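Local coordinates for like-Sm ribonucleoprotein core (PDB 5MKI) that probably binds uridine-rich RNA as a seven-membered assembly of Sm-fold subunits, at residues A[6-11]-A[38-43]; A[18-23]-A[28-33]. All coordinates share one frame; numbering follows the deposited sequence.

Contact 1: A[6-11]-A[38-43]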
# COMPACT_ATOMS: atom_id res chain seq x y z
N ARG A 6 5.97 1.81 23.03
CA ARG A 6 5.07 2.88 22.60
C ARG A 6 5.89 4.03 22.03
O ARG A 6 5.93 5.12 22.60
CB ARG A 6 4.20 3.36 23.75
CG ARG A 6 3.01 2.45 24.05
CD ARG A 6 2.50 2.68 25.47
NE ARG A 6 1.69 1.56 25.94
CZ ARG A 6 1.32 1.37 27.21
NH1 ARG A 6 1.67 2.24 28.15
NH2 ARG A 6 0.60 0.31 27.54
N PRO A 7 6.56 3.81 20.89
CA PRO A 7 7.33 4.90 20.27
C PRO A 7 6.55 6.20 20.10
O PRO A 7 7.15 7.27 20.25
CB PRO A 7 7.75 4.31 18.91
CG PRO A 7 6.82 3.15 18.66
CD PRO A 7 6.50 2.62 20.03
N LEU A 8 5.24 6.14 19.82
CA LEU A 8 4.47 7.34 19.51
C LEU A 8 4.13 8.18 20.74
O LEU A 8 3.70 9.32 20.58
CB LEU A 8 3.17 6.98 18.78
CG LEU A 8 3.37 6.31 17.42
CD1 LEU A 8 2.05 6.28 16.60
CD2 LEU A 8 4.44 7.03 16.66
N ASP A 9 4.32 7.66 21.96
CA ASP A 9 4.18 8.47 23.16
C ASP A 9 5.12 9.66 23.15
O ASP A 9 4.86 10.68 23.81
CB ASP A 9 4.44 7.64 24.42
CG ASP A 9 3.24 6.83 24.85
OD1 ASP A 9 2.25 6.78 24.10
OD2 ASP A 9 3.29 6.22 25.94
N ALA A 10 6.24 9.56 22.43
CA ALA A 10 7.11 10.72 22.27
C ALA A 10 6.38 11.87 21.59
O ALA A 10 6.70 13.04 21.83
CB ALA A 10 8.37 10.34 21.49
N LEU A 11 5.38 11.57 20.74
CA LEU A 11 4.56 12.64 20.17
C LEU A 11 3.67 13.28 21.23
O LEU A 11 3.53 14.50 21.28
CB LEU A 11 3.70 12.12 19.01
CG LEU A 11 4.42 11.83 17.69
CD1 LEU A 11 3.44 11.33 16.65
CD2 LEU A 11 5.09 13.07 17.18
N LEU A 38 -2.71 7.09 16.03
CA LEU A 38 -1.83 5.94 15.86
C LEU A 38 -1.48 5.67 14.40
O LEU A 38 -0.61 4.84 14.14
CB LEU A 38 -2.46 4.70 16.50
CG LEU A 38 -2.37 4.71 18.03
CD1 LEU A 38 -2.97 3.44 18.61
CD2 LEU A 38 -0.93 4.93 18.53
N HIS A 39 -2.11 6.36 13.46
CA HIS A 39 -1.65 6.34 12.08
C HIS A 39 -0.50 7.31 11.82
O HIS A 39 0.00 7.36 10.69
CB HIS A 39 -2.80 6.67 11.13
CG HIS A 39 -3.95 5.73 11.24
ND1 HIS A 39 -5.25 6.16 11.43
CD2 HIS A 39 -4.00 4.37 11.22
CE1 HIS A 39 -6.05 5.11 11.50
NE2 HIS A 39 -5.32 4.02 11.38
N MET A 40 -0.11 8.10 12.82
CA MET A 40 0.80 9.23 12.67
C MET A 40 0.21 10.36 11.82
O MET A 40 0.97 11.17 11.27
CB MET A 40 2.18 8.81 12.11
CG MET A 40 2.90 7.71 12.92
SD MET A 40 4.71 7.57 12.65
CE MET A 40 5.20 9.28 12.77
N ASN A 41 -1.12 10.43 11.66
CA ASN A 41 -1.73 11.69 11.25
C ASN A 41 -1.38 12.75 12.30
O ASN A 41 -1.32 12.46 13.49
CB ASN A 41 -3.26 11.60 11.13
CG ASN A 41 -3.76 10.53 10.13
OD1 ASN A 41 -3.22 10.34 9.05
ND2 ASN A 41 -4.83 9.88 10.52
N VAL A 42 -1.16 13.99 11.86
CA VAL A 42 -0.81 15.07 12.79
C VAL A 42 -1.49 16.37 12.36
O VAL A 42 -1.56 16.69 11.16
CB VAL A 42 0.72 15.26 12.92
CG1 VAL A 42 1.41 13.98 13.38
CG2 VAL A 42 1.34 15.74 11.61
N ALA A 43 -2.00 17.11 13.34
CA ALA A 43 -2.51 18.46 13.12
C ALA A 43 -1.44 19.45 13.56
O ALA A 43 -1.04 19.45 14.73
CB ALA A 43 -3.81 18.69 13.88
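L8 meets L38 and M40 through the two methyls at the end of its side chain: CD1 serves both partners, while CD2 faces M40. L38 and M40 lie in the loop before strand 42-44. CD1 of L8 lies 3.8 Å from CD2 of L38, and the same L8 methyl is 4.0 Å from CG of M40. The second methyl of L8, CD2, stands 4.1 Å from SD of M40, which places the fork of the leucine against the CG-SD portion of the methionine. The side chains of L8 and M40 run at about a right angle to each other, whereas L8 and L38 pass at a slant. No hydrogen bond joins the segments, and their nearest CA atoms, those of L8 and L38, are 7.4 Å apart, as expected for a contact made by side chains.

L38 starts out pointing away from residues 6-11. Its CG stands beside the backbone N and anti to the carbonyl carbon (chi1 -75°); chi2 puts CD1 anti to CA, and the other methyl, CD2, is the one that comes back to L8. M40 has positive phi and psi (65°/21°) in the turn that leads into strand 42-44. In sequence it lies between H39 and N41, both of which bind UMP in a structure of this protein, and its side chain is about 8 Å from that of D65, another UMP-binding residue. The apolar packing is therefore near the nucleotide site rather than in it.

A type I turn from R6 to D9 holds L8 in the chain leading into the short N-terminal helix. Around the contact, L8 also packs on Y36 of strand 28-36 and on V61 of the second subunit, while M40 rests on V67 and V70 of strand 67-71.

Contact 2: A[18-23]-A[28-33]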
# COMPACT_ATOMS: atom_id res chain seq x y z
N ASN A 18 7.10 22.72 18.87
CA ASN A 18 7.36 22.74 17.44
C ASN A 18 8.04 21.44 17.00
O ASN A 18 9.03 21.02 17.60
CB ASN A 18 8.25 23.93 17.08
CG ASN A 18 7.98 24.44 15.69
OD1 ASN A 18 8.48 23.89 14.70
ND2 ASN A 18 7.16 25.48 15.59
N VAL A 19 7.49 20.82 15.95
CA VAL A 19 8.07 19.59 15.42
C VAL A 19 8.33 19.77 13.93
O VAL A 19 7.72 20.60 13.26
CB VAL A 19 7.19 18.35 15.68
CG1 VAL A 19 6.95 18.21 17.19
CG2 VAL A 19 5.86 18.44 14.89
N THR A 20 9.26 18.98 13.42
CA THR A 20 9.58 18.91 12.00
C THR A 20 9.16 17.53 11.50
O THR A 20 9.68 16.52 11.97
CB THR A 20 11.07 19.14 11.77
OG1 THR A 20 11.44 20.37 12.38
CG2 THR A 20 11.39 19.19 10.28
N VAL A 21 8.22 17.50 10.56
CA VAL A 21 7.73 16.26 9.95
C VAL A 21 8.40 16.11 8.59
O VAL A 21 8.12 16.88 7.67
CB VAL A 21 6.20 16.24 9.81
CG1 VAL A 21 5.73 14.88 9.22
CG2 VAL A 21 5.53 16.51 11.14
N TYR A 22 9.26 15.11 8.46
CA TYR A 22 9.86 14.74 7.18
C TYR A 22 8.95 13.79 6.40
O TYR A 22 8.53 12.75 6.93
CB TYR A 22 11.22 14.06 7.38
CG TYR A 22 12.30 14.95 7.96
CD1 TYR A 22 12.36 15.21 9.33
CD2 TYR A 22 13.27 15.52 7.14
CE1 TYR A 22 13.36 16.02 9.86
CE2 TYR A 22 14.27 16.33 7.67
CZ TYR A 22 14.31 16.57 9.02
OH TYR A 22 15.31 17.38 9.55
N LEU A 23 8.67 14.14 5.15
CA LEU A 23 7.77 13.39 4.29
C LEU A 23 8.56 12.55 3.29
O LEU A 23 9.72 12.82 2.99
CB LEU A 23 6.82 14.34 3.57
CG LEU A 23 5.92 15.18 4.48
CD1 LEU A 23 4.89 15.95 3.64
CD2 LEU A 23 5.23 14.28 5.50
N LEU A 28 9.70 18.96 3.97
CA LEU A 28 9.75 19.18 5.41
C LEU A 28 8.60 20.09 5.80
O LEU A 28 8.47 21.19 5.25
CB LEU A 28 11.08 19.83 5.83
CG LEU A 28 12.28 18.98 6.21
CD1 LEU A 28 12.90 18.32 4.98
CD2 LEU A 28 13.31 19.84 6.96
N VAL A 29 7.76 19.64 6.73
CA VAL A 29 6.67 20.45 7.26
C VAL A 29 6.96 20.70 8.73
O VAL A 29 7.13 19.76 9.50
CB VAL A 29 5.30 19.76 7.08
CG1 VAL A 29 4.20 20.74 7.39
CG2 VAL A 29 5.15 19.21 5.68
N LYS A 30 7.00 21.98 9.11
CA LYS A 30 7.36 22.40 10.46
C LYS A 30 6.19 23.14 11.08
O LYS A 30 5.59 23.99 10.42
CB LYS A 30 8.61 23.29 10.44
CG LYS A 30 8.96 23.94 11.77
CD LYS A 30 10.04 25.01 11.64
CE LYS A 30 9.69 26.28 12.42
NZ LYS A 30 10.46 26.43 13.71
N GLY A 31 5.86 22.82 12.33
CA GLY A 31 4.73 23.48 12.96
C GLY A 31 4.56 23.05 14.40
O GLY A 31 5.33 22.25 14.93
N ARG A 32 3.51 23.60 15.03
CA ARG A 32 3.20 23.34 16.43
C ARG A 32 2.18 22.19 16.53
O ARG A 32 1.05 22.31 16.04
CB ARG A 32 2.65 24.61 17.09
CG ARG A 32 2.28 24.50 18.57
CD ARG A 32 1.54 25.77 19.02
NE ARG A 32 1.33 25.82 20.47
CZ ARG A 32 2.25 26.21 21.35
NH1 ARG A 32 3.45 26.58 20.93
NH2 ARG A 32 1.97 26.21 22.64
N LEU A 33 2.58 21.11 17.20
CA LEU A 33 1.81 19.87 17.20
C LEU A 33 0.63 19.95 18.17
O LEU A 33 0.81 19.95 19.39
CB LEU A 33 2.72 18.69 17.55
CG LEU A 33 2.09 17.29 17.53
CD1 LEU A 33 1.89 16.79 16.10
CD2 LEU A 33 2.93 16.32 18.34
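V19 and V21 pair with G31 and V29 in the antiparallel beta hairpin formed by strands 18-23 and 28-36, part of the strongly bent sheet of the Sm fold. Each of these two hydrogen-bonded pairs has a bond in both directions. V19 N reaches G31 O at 2.8 Å, and the return bond from G31 N to V19 O measures 3.0 Å. V21 N to V29 O is shorter, 2.7 Å, and is answered by V29 N to V21 O with an N-H...O angle of 177°. The N-to-C directions of the short segments make an angle of 146°, consistent with the twist of the pair.

Side chains alternate between two faces. On the face of T20, Y22 and L28, the leucine lies alongside the tyrosine, pointing the same way, and its CD1 approaches Y22 CD2 obliquely at 3.6 Å. L28 CD2 also comes 3.9 Å from T20 CG2, the methyl that chi1 of -54° sets anti to the backbone N. Farther along this face, the side chain of N18 lies across that of K30 at about a right angle. V19, V21 and V29 point to the other face; L23, at the strand end, brings CD1 to V29 CG2 at 3.9 Å.

Further out, L44 covers V19, V21 and V29, while V70 packs on V19 and V21. Y69 of the third subunit packs on L23 and V29, tying the hairpin to the ring interface. Y22 also meets the ring of Y69 in its own chain. At the open end of the hairpin, N18 binds calcium in a structure of this protein, and its OD1 takes a weak hydrogen bond of 3.4 Å from K30 NZ.

How the contacts relate
Contacts 1 and 2 have centres 13 Å apart and touch directly. Along the chain, residues 6-11 come first, then both strands of contact 2, then residues 38-43, so the hairpin falls wholly between the two segments of contact 1. Helix 9-13 leads to strand 18-23, and strand 28-36 to its sheet neighbour, strand 42-44. L33 is the main bridge: its CD1 lies 3.7 Å from V42 CB, and its CD2 lies 3.5 Å from L11 O. Contact 1 thus sets the N-terminal region beside the UMP-binding loop, contact 2 builds the central hairpin, and both touch the third subunit.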